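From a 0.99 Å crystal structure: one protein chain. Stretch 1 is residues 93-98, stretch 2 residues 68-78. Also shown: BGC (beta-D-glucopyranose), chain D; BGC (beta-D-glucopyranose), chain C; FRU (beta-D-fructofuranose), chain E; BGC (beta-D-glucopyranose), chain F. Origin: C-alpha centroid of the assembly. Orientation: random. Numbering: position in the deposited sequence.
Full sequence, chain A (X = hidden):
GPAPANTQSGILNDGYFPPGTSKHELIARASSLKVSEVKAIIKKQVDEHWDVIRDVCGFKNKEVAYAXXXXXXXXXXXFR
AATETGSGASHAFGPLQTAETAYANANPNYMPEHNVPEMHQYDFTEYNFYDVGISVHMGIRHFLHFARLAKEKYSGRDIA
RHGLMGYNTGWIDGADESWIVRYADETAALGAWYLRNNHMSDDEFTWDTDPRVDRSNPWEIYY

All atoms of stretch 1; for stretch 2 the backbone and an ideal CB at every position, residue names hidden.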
ATOM      1  N   PHE A  93      -1.176   7.218   7.760  1.00  7.77           N
ATOM      2  CA  PHE A  93      -0.263   6.600   8.700  1.00  8.03           C
ATOM      3  C   PHE A  93       0.242   5.267   8.131  1.00  7.78           C
ATOM      4  O   PHE A  93      -0.462   4.605   7.362  1.00  8.08           O
ATOM      5  CB  PHE A  93      -0.950   6.349  10.057  1.00  8.75           C
ATOM      6  CG  PHE A  93      -0.035   5.769  11.086  1.00  8.63           C
ATOM      7  CD1 PHE A  93       0.896   6.590  11.736  1.00 10.24           C
ATOM      8  CD2 PHE A  93      -0.026   4.424  11.373  1.00  9.85           C
ATOM      9  CE1 PHE A  93       1.788   6.087  12.650  1.00 12.07           C
ATOM     10  CE2 PHE A  93       0.870   3.915  12.322  1.00 11.21           C
ATOM     11  CZ  PHE A  93       1.769   4.753  12.947  1.00 12.68           C
ATOM     12  N   GLY A  94       1.420   4.875   8.593  1.00  7.33           N
ATOM     13  CA  GLY A  94       1.856   3.490   8.460  1.00  7.51           C
ATOM     14  C   GLY A  94       2.706   3.272   7.261  1.00  7.62           C
ATOM     15  O   GLY A  94       2.983   4.175   6.451  1.00  8.39           O
ATOM     16  N   PRO A  95       3.150   2.028   7.059  1.00  7.53           N
ATOM     17  CA  PRO A  95       4.085   1.712   5.997  1.00  8.83           C
ATOM     18  C   PRO A  95       3.554   2.006   4.611  1.00  7.49           C
ATOM     19  O   PRO A  95       4.369   2.343   3.721  1.00  7.87           O
ATOM     20  CB  PRO A  95       4.367   0.246   6.204  1.00 11.97           C
ATOM     21  CG  PRO A  95       3.628  -0.237   7.287  1.00  9.76           C
ATOM     22  CD  PRO A  95       2.836   0.857   7.916  1.00  7.67           C
ATOM     23  N   LEU A  96       2.264   1.843   4.383  1.00  7.24           N
ATOM     24  CA  LEU A  96       1.650   2.112   3.085  1.00  7.38           C
ATOM     25  C   LEU A  96       1.030   3.497   3.009  1.00  7.17           C
ATOM     26  O   LEU A  96       0.443   3.834   2.006  1.00  7.56           O
ATOM     27  CB  LEU A  96       0.592   1.057   2.722  1.00  7.23           C
ATOM     28  CG  LEU A  96       1.020  -0.379   2.837  1.00  8.22           C
ATOM     29  CD1 LEU A  96      -0.114  -1.299   2.431  1.00  9.36           C
ATOM     30  CD2 LEU A  96       2.250  -0.684   2.071  1.00  9.67           C
ATOM     31  N   GLN A  97       1.132   4.306   4.094  1.00  6.96           N
ATOM     32  CA  GLN A  97       0.468   5.618   4.127  1.00  7.37           C
ATOM     33  C   GLN A  97      -0.985   5.506   3.798  1.00  6.84           C
ATOM     34  O   GLN A  97      -1.516   6.051   2.856  1.00  7.48           O
ATOM     35  CB  GLN A  97       1.218   6.649   3.295  1.00  7.09           C
ATOM     36  CG  GLN A  97       2.609   6.967   3.843  1.00  7.52           C
ATOM     37  CD  GLN A  97       2.533   7.840   5.061  1.00  8.38           C
ATOM     38  OE1 GLN A  97       2.522   9.082   4.939  1.00  9.87           O
ATOM     39  NE2 GLN A  97       2.499   7.230   6.261  1.00  9.68           N
ATOM     40  N   THR A  98      -1.683   4.738   4.678  1.00  6.86           N
ATOM     41  CA  THR A  98      -3.124   4.551   4.566  1.00  6.91           C
ATOM     42  C   THR A  98      -3.835   5.806   5.093  1.00  6.79           C
ATOM     43  O   THR A  98      -3.696   6.143   6.284  1.00  7.88           O
ATOM     44  CB  THR A  98      -3.526   3.342   5.415  1.00  7.19           C
ATOM     45  OG1 THR A  98      -2.743   2.226   4.980  1.00  7.18           O
ATOM     46  CG2 THR A  98      -4.992   3.056   5.266  1.00  7.73           C
ATOM     47  N   UNK A  68       5.017  -6.039  -5.090  1.00  7.72           N
ATOM     48  CA  UNK A  68       4.288  -4.794  -5.389  1.00  7.58           C
ATOM     49  C   UNK A  68       4.024  -4.024  -4.109  1.00  7.40           C
ATOM     50  O   UNK A  68       4.253  -2.792  -4.041  1.00  7.59           O
ATOM     51  CB  UNK A  68       2.970  -5.089  -6.107  1.00  7.58           C
ATOM     52  N   UNK A  69       3.504  -4.717  -3.067  1.00  7.21           N
ATOM     53  CA  UNK A  69       3.218  -4.023  -1.821  1.00  7.22           C
ATOM     54  C   UNK A  69       4.474  -3.646  -1.034  1.00  7.23           C
ATOM     55  O   UNK A  69       4.447  -2.629  -0.302  1.00  7.58           O
ATOM     56  CB  UNK A  69       2.312  -4.895  -0.949  1.00  7.22           C
ATOM     57  N   UNK A  70       5.592  -4.363  -1.212  1.00  7.38           N
ATOM     58  CA  UNK A  70       6.867  -3.872  -0.719  1.00  7.22           C
ATOM     59  C   UNK A  70       7.264  -2.598  -1.437  1.00  7.40           C
ATOM     60  O   UNK A  70       7.854  -1.668  -0.824  1.00  7.91           O
ATOM     61  CB  UNK A  70       7.954  -4.936  -0.885  1.00  7.22           C
ATOM     62  N   UNK A  71       6.966  -2.516  -2.730  1.00  7.39           N
ATOM     63  CA  UNK A  71       7.181  -1.306  -3.482  1.00  7.08           C
ATOM     64  C   UNK A  71       6.383  -0.139  -2.919  1.00  7.19           C
ATOM     65  O   UNK A  71       6.929   0.982  -2.749  1.00  7.71           O
ATOM     66  CB  UNK A  71       6.819  -1.533  -4.951  1.00  7.08           C
ATOM     67  N   UNK A  72       5.111  -0.372  -2.611  1.00  7.09           N
ATOM     68  CA  UNK A  72       4.299   0.684  -1.965  1.00  7.31           C
ATOM     69  C   UNK A  72       4.867   1.085  -0.633  1.00  6.98           C
ATOM     70  O   UNK A  72       4.980   2.291  -0.327  1.00  7.46           O
ATOM     71  CB  UNK A  72       2.853   0.220  -1.778  1.00  7.31           C
ATOM     72  N   UNK A  73       5.249   0.128   0.188  1.00  7.12           N
ATOM     73  CA  UNK A  73       5.826   0.460   1.517  1.00  7.27           C
ATOM     74  C   UNK A  73       7.066   1.304   1.331  1.00  7.10           C
ATOM     75  O   UNK A  73       7.332   2.243   2.109  1.00  7.99           O
ATOM     76  CB  UNK A  73       6.165  -0.803   2.311  1.00  7.27           C
ATOM     77  N   UNK A  74       7.856   0.957   0.323  1.00  6.97           N
ATOM     78  CA  UNK A  74       9.075   1.723   0.065  1.00  7.03           C
ATOM     79  C   UNK A  74       8.779   3.124  -0.402  1.00  6.92           C
ATOM     80  O   UNK A  74       9.345   4.100   0.131  1.00  7.98           O
ATOM     81  CB  UNK A  74       9.941   1.011  -0.976  1.00  7.03           C
ATOM     82  N   UNK A  75       7.891   3.255  -1.381  1.00  6.89           N
ATOM     83  CA  UNK A  75       7.599   4.555  -1.932  1.00  7.02           C
ATOM     84  C   UNK A  75       6.952   5.496  -0.925  1.00  7.14           C
ATOM     85  O   UNK A  75       7.179   6.719  -0.973  1.00  7.70           O
ATOM     86  CB  UNK A  75       6.692   4.401  -3.154  1.00  7.02           C
ATOM     87  N   UNK A  76       6.110   4.945  -0.059  1.00  7.20           N
ATOM     88  CA  UNK A  76       5.300   5.739   0.854  1.00  7.09           C
ATOM     89  C   UNK A  76       5.989   6.019   2.162  1.00  7.29           C
ATOM     90  O   UNK A  76       5.728   7.093   2.772  1.00  7.79           O
ATOM     91  CB  UNK A  76       3.970   5.033   1.125  1.00  7.09           C
ATOM     92  N   UNK A  77       6.851   5.124   2.655  1.00  7.35           N
ATOM     93  CA  UNK A  77       7.434   5.289   3.993  1.00  8.07           C
ATOM     94  C   UNK A  77       8.882   4.888   4.084  1.00  7.55           C
ATOM     95  O   UNK A  77       9.451   4.936   5.190  1.00  8.57           O
ATOM     96  CB  UNK A  77       6.635   4.475   5.013  1.00  8.07           C
ATOM     97  N   UNK A  78       9.500   4.406   3.009  1.00  7.92           N
ATOM     98  CA  UNK A  78      10.836   3.830   3.113  1.00  8.75           C
ATOM     99  C   UNK A  78      10.859   2.733   4.175  1.00  8.88           C
ATOM    100  O   UNK A  78      11.867   2.522   4.885  1.00  9.05           O
ATOM    101  CB  UNK A  78      11.865   4.913   3.442  1.00  8.75           C
TER
HETATM  102  C2  BGC D   4       5.382  10.362   1.960  1.00  8.74           C
HETATM  103  C3  BGC D   4       3.950  10.003   1.647  1.00  8.82           C
HETATM  104  C4  BGC D   4       3.590  10.419   0.212  1.00  8.80           C
HETATM  105  C5  BGC D   4       4.636   9.884  -0.744  1.00  9.12           C
HETATM  106  C6  BGC D   4       4.375  10.337  -2.186  1.00  9.77           C
HETATM  107  C1  BGC D   4       6.327   9.885   0.869  1.00  8.72           C
HETATM  108  O2  BGC D   4       5.777   9.794   3.219  1.00  9.31           O
HETATM  109  O3  BGC D   4       3.070  10.625   2.562  1.00  9.98           O
HETATM  110  O4  BGC D   4       2.293   9.987  -0.148  1.00  8.91           O
HETATM  111  O5  BGC D   4       5.924  10.364  -0.383  1.00  9.18           O
HETATM  112  O6  BGC D   4       4.493  11.743  -2.337  1.00 11.71           O
HETATM  113  C2  BGC C   3      10.645  10.009  -0.979  1.00  9.57           C
HETATM  114  C3  BGC C   3       9.360  10.627  -0.475  1.00  9.10           C
HETATM  115  C4  BGC C   3       8.682   9.716   0.513  1.00  9.06           C
HETATM  116  C5  BGC C   3       9.656   9.328   1.630  1.00  9.14           C
HETATM  117  C6  BGC C   3       9.081   8.229   2.496  1.00  9.95           C
HETATM  118  C1  BGC C   3      11.525   9.738   0.232  1.00  9.32           C
HETATM  119  O2  BGC C   3      11.317  10.904  -1.853  1.00 10.46           O
HETATM  120  O3  BGC C   3       8.529  10.858  -1.604  1.00 10.37           O
HETATM  121  O4  BGC C   3       7.613  10.391   1.150  1.00  9.22           O
HETATM  122  O5  BGC C   3      10.856   8.807   1.075  1.00  9.70           O
HETATM  123  O6  BGC C   3      10.028   7.855   3.490  1.00 10.61           O
HETATM  124  C1  FRU E   1      -0.101  11.773   2.709  1.00  9.96           C
HETATM  125  C2  FRU E   1      -0.647  11.105   1.481  1.00  9.45           C
HETATM  126  C3  FRU E   1      -2.118  11.292   1.218  1.00  9.52           C
HETATM  127  C4  FRU E   1      -2.453  10.072   0.419  1.00  8.89           C
HETATM  128  C5  FRU E   1      -1.597   9.002   1.041  1.00  8.49           C
HETATM  129  C6  FRU E   1      -1.136   7.885   0.130  1.00  7.98           C
HETATM  130  O1  FRU E   1      -0.410  13.151   2.737  1.00 13.07           O
HETATM  131  O2  FRU E   1       0.081  11.546   0.315  1.00 10.37           O
HETATM  132  O3  FRU E   1      -2.406  12.544   0.586  1.00 10.10           O
HETATM  133  O4  FRU E   1      -3.840   9.723   0.559  1.00  8.24           O
HETATM  134  O5  FRU E   1      -0.475   9.695   1.634  1.00  9.23           O
HETATM  135  O6  FRU E   1      -0.341   8.377  -0.972  1.00  8.23           O
HETATM  136  C2  BGC F   2      15.322   8.463   2.428  1.00 12.34           C
HETATM  137  C3  BGC F   2      13.923   8.477   1.798  1.00 10.58           C
HETATM  138  C4  BGC F   2      13.898   9.353   0.553  1.00  9.57           C
HETATM  139  C5  BGC F   2      15.030   9.018  -0.395  1.00  8.94           C
HETATM  140  C6  BGC F   2      15.090   9.983  -1.557  1.00  9.50           C
HETATM  141  C1  BGC F   2      16.334   8.112   1.403  1.00 11.45           C
HETATM  142  O2  BGC F   2      15.313   7.496   3.511  1.00 15.21           O
HETATM  143  O3  BGC F   2      13.000   8.942   2.807  1.00 10.71           O
HETATM  144  O4  BGC F   2      12.705   9.121  -0.222  1.00  9.66           O
HETATM  145  O5  BGC F   2      16.263   9.069   0.327  1.00 10.27           O
HETATM  146  O6  BGC F   2      15.320  11.286  -1.108  1.00 12.47           O

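Most of stretch 2 is helix, and 78 has left it. Stretch 1 meets it with a type I turn from Gly94 to Gln97, touching 69, 72, 73, 76 and 77.

Position 68 lies beyond the reach of stretch 1, which places no demand on it; it is Phe68. At 69 the CB points sideways, 5.2 Å from Leu96 CD2, leaving room for a large apolar group. Phe69 lays its ring alongside, its CD1 4.8 Å from Leu96 CD1, while its backbone O sits 3.8 Å from Leu96 CD2. Positions 70 and 71 point away, and stretch 1 does not choose there. The first is Phe70. At the second an ideal CB would be crowded by the carbonyl O of 68, so glycine, which lacks the CB, is the easiest fit, though the crowding alone does not forbid others; it is Gly71.

Position 72 turns its CB toward stretch 1, 4.0 Å from Leu96 CD2. An apolar chain, leucine or methionine for instance, would suit. Met72 packs its CB against that methyl.

At 73 the helix comes nearest: its CA is 4.8 Å from Leu96 CA. The ideal CB is already 3.9 Å from both Pro95 O and Leu96 CD2, which recommends a small side chain. Ala73 keeps the approach close. Its CB touches Leu96 CD2 at 3.9 Å, and its CA makes a C-H...O contact with Pro95 O at 3.2 Å.

Position 74 points away, and many residues would do; Thr74 returns its OG1 to Phe70 O in a 2.7 Å hydrogen bond. From 75 the CB leaves sideways, with sugar beyond, so a long polar chain is plausible. Arg75 leads away from stretch 1 and donates from NH1 to O3 of the chain C glucose at 2.9 Å.

Position 76 points its CB toward stretch 1, 3.6 Å from Gln97 CG, with sugar hydroxyls within reach of a longer polar chain such as Glu or Gln. Glu76 accepts hydrogen bonds from O4 of the chain D glucose to OE1 (2.7 Å) and from fructose O6 to OE2 (2.6 Å). Gln97 OE1 accepts from O3 of that same glucose at 2.9 Å, so both stretches grip one sugar.

At 77 the CB lies 3.4 Å from Pro95 O, an acceptor that calls for a short donor, Ser or Thr. Ser77 places OG 2.9 Å from Pro95 O and 2.9 Å from Ala73 O, one proton within reach of both.

Position 78 has positive phi, which favours Gly or Asn, and its CB points away from stretch 1, with sugar nearby. Thr78 nevertheless occupies it, its OG1 hydrogen-bonded to O6 of the chain C glucose at 2.7 Å.

Stretch 2, residues 68-78: FFFGMATREST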
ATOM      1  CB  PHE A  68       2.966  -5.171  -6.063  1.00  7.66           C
ATOM      2  CG  PHE A  68       2.156  -3.937  -6.392  1.00  7.58           C
ATOM      3  CD1 PHE A  68       2.468  -3.161  -7.511  1.00  8.35           C
ATOM      4  CD2 PHE A  68       1.087  -3.546  -5.584  1.00  7.54           C
ATOM      5  CE1 PHE A  68       1.757  -2.016  -7.786  1.00  8.23           C
ATOM      6  CE2 PHE A  68       0.357  -2.402  -5.883  1.00  8.10           C
ATOM      7  CZ  PHE A  68       0.701  -1.636  -6.972  1.00  8.16           C
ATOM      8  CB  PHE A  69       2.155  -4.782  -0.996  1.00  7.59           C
ATOM      9  CG  PHE A  69       0.821  -4.782  -1.668  1.00  7.69           C
ATOM     10  CD1 PHE A  69       0.076  -3.589  -1.772  1.00  7.56           C
ATOM     11  CD2 PHE A  69       0.296  -5.917  -2.278  1.00  8.54           C
ATOM     12  CE1 PHE A  69      -1.122  -3.534  -2.430  1.00  8.16           C
ATOM     13  CE2 PHE A  69      -0.905  -5.873  -2.926  1.00  8.87           C
ATOM     14  CZ  PHE A  69      -1.618  -4.689  -3.038  1.00  8.37           C
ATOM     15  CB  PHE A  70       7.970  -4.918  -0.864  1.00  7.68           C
ATOM     16  CG  PHE A  70       7.821  -6.171  -0.060  1.00  7.94           C
ATOM     17  CD1 PHE A  70       6.809  -6.394   0.866  1.00  7.88           C
ATOM     18  CD2 PHE A  70       8.749  -7.180  -0.257  1.00  9.91           C
ATOM     19  CE1 PHE A  70       6.719  -7.615   1.514  1.00  8.30           C
ATOM     20  CE2 PHE A  70       8.673  -8.382   0.419  1.00 10.18           C
ATOM     21  CZ  PHE A  70       7.683  -8.591   1.307  1.00  9.25           C
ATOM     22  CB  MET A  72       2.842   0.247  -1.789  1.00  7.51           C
ATOM     23  CG  MET A  72       2.041   0.111  -3.049  1.00  8.16           C
ATOM     24  SD  MET A  72       0.246  -0.081  -2.727  1.00  8.66           S
ATOM     25  CE  MET A  72      -0.206   1.578  -2.187  1.00  9.39           C
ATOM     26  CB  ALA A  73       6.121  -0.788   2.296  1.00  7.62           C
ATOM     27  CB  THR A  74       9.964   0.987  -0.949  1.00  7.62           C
ATOM     28  OG1 THR A  74      10.233  -0.344  -0.484  1.00  8.59           O
ATOM     29  CG2 THR A  74      11.269   1.698  -1.119  1.00  8.13           C
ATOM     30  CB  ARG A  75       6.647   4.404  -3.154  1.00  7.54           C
ATOM     31  CG  ARG A  75       6.443   5.685  -3.924  1.00  7.50           C
ATOM     32  CD  ARG A  75       7.671   6.166  -4.666  1.00  7.91           C
ATOM     33  NE  ARG A  75       7.609   7.491  -5.218  1.00  8.49           N
ATOM     34  CZ  ARG A  75       7.819   8.608  -4.536  1.00  8.78           C
ATOM     35  NH1 ARG A  75       7.962   8.580  -3.224  1.00  8.85           N
ATOM     36  NH2 ARG A  75       7.876   9.745  -5.181  1.00  9.30           N
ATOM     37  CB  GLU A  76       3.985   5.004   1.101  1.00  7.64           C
ATOM     38  CG  GLU A  76       3.004   5.061  -0.043  1.00  7.55           C
ATOM     39  CD  GLU A  76       2.380   6.428  -0.303  1.00  8.17           C
ATOM     40  OE1 GLU A  76       2.685   7.378   0.446  1.00  8.98           O
ATOM     41  OE2 GLU A  76       1.547   6.546  -1.227  1.00  8.86           O
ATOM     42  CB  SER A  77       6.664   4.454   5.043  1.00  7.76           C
ATOM     43  OG  SER A  77       6.882   3.074   4.853  1.00  8.47           O
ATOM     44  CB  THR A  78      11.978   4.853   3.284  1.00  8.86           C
ATOM     45  OG1 THR A  78      11.714   6.002   2.485  1.00  9.65           O
ATOM     46  CG2 THR A  78      13.327   4.291   2.872  1.00  9.75           C
TER
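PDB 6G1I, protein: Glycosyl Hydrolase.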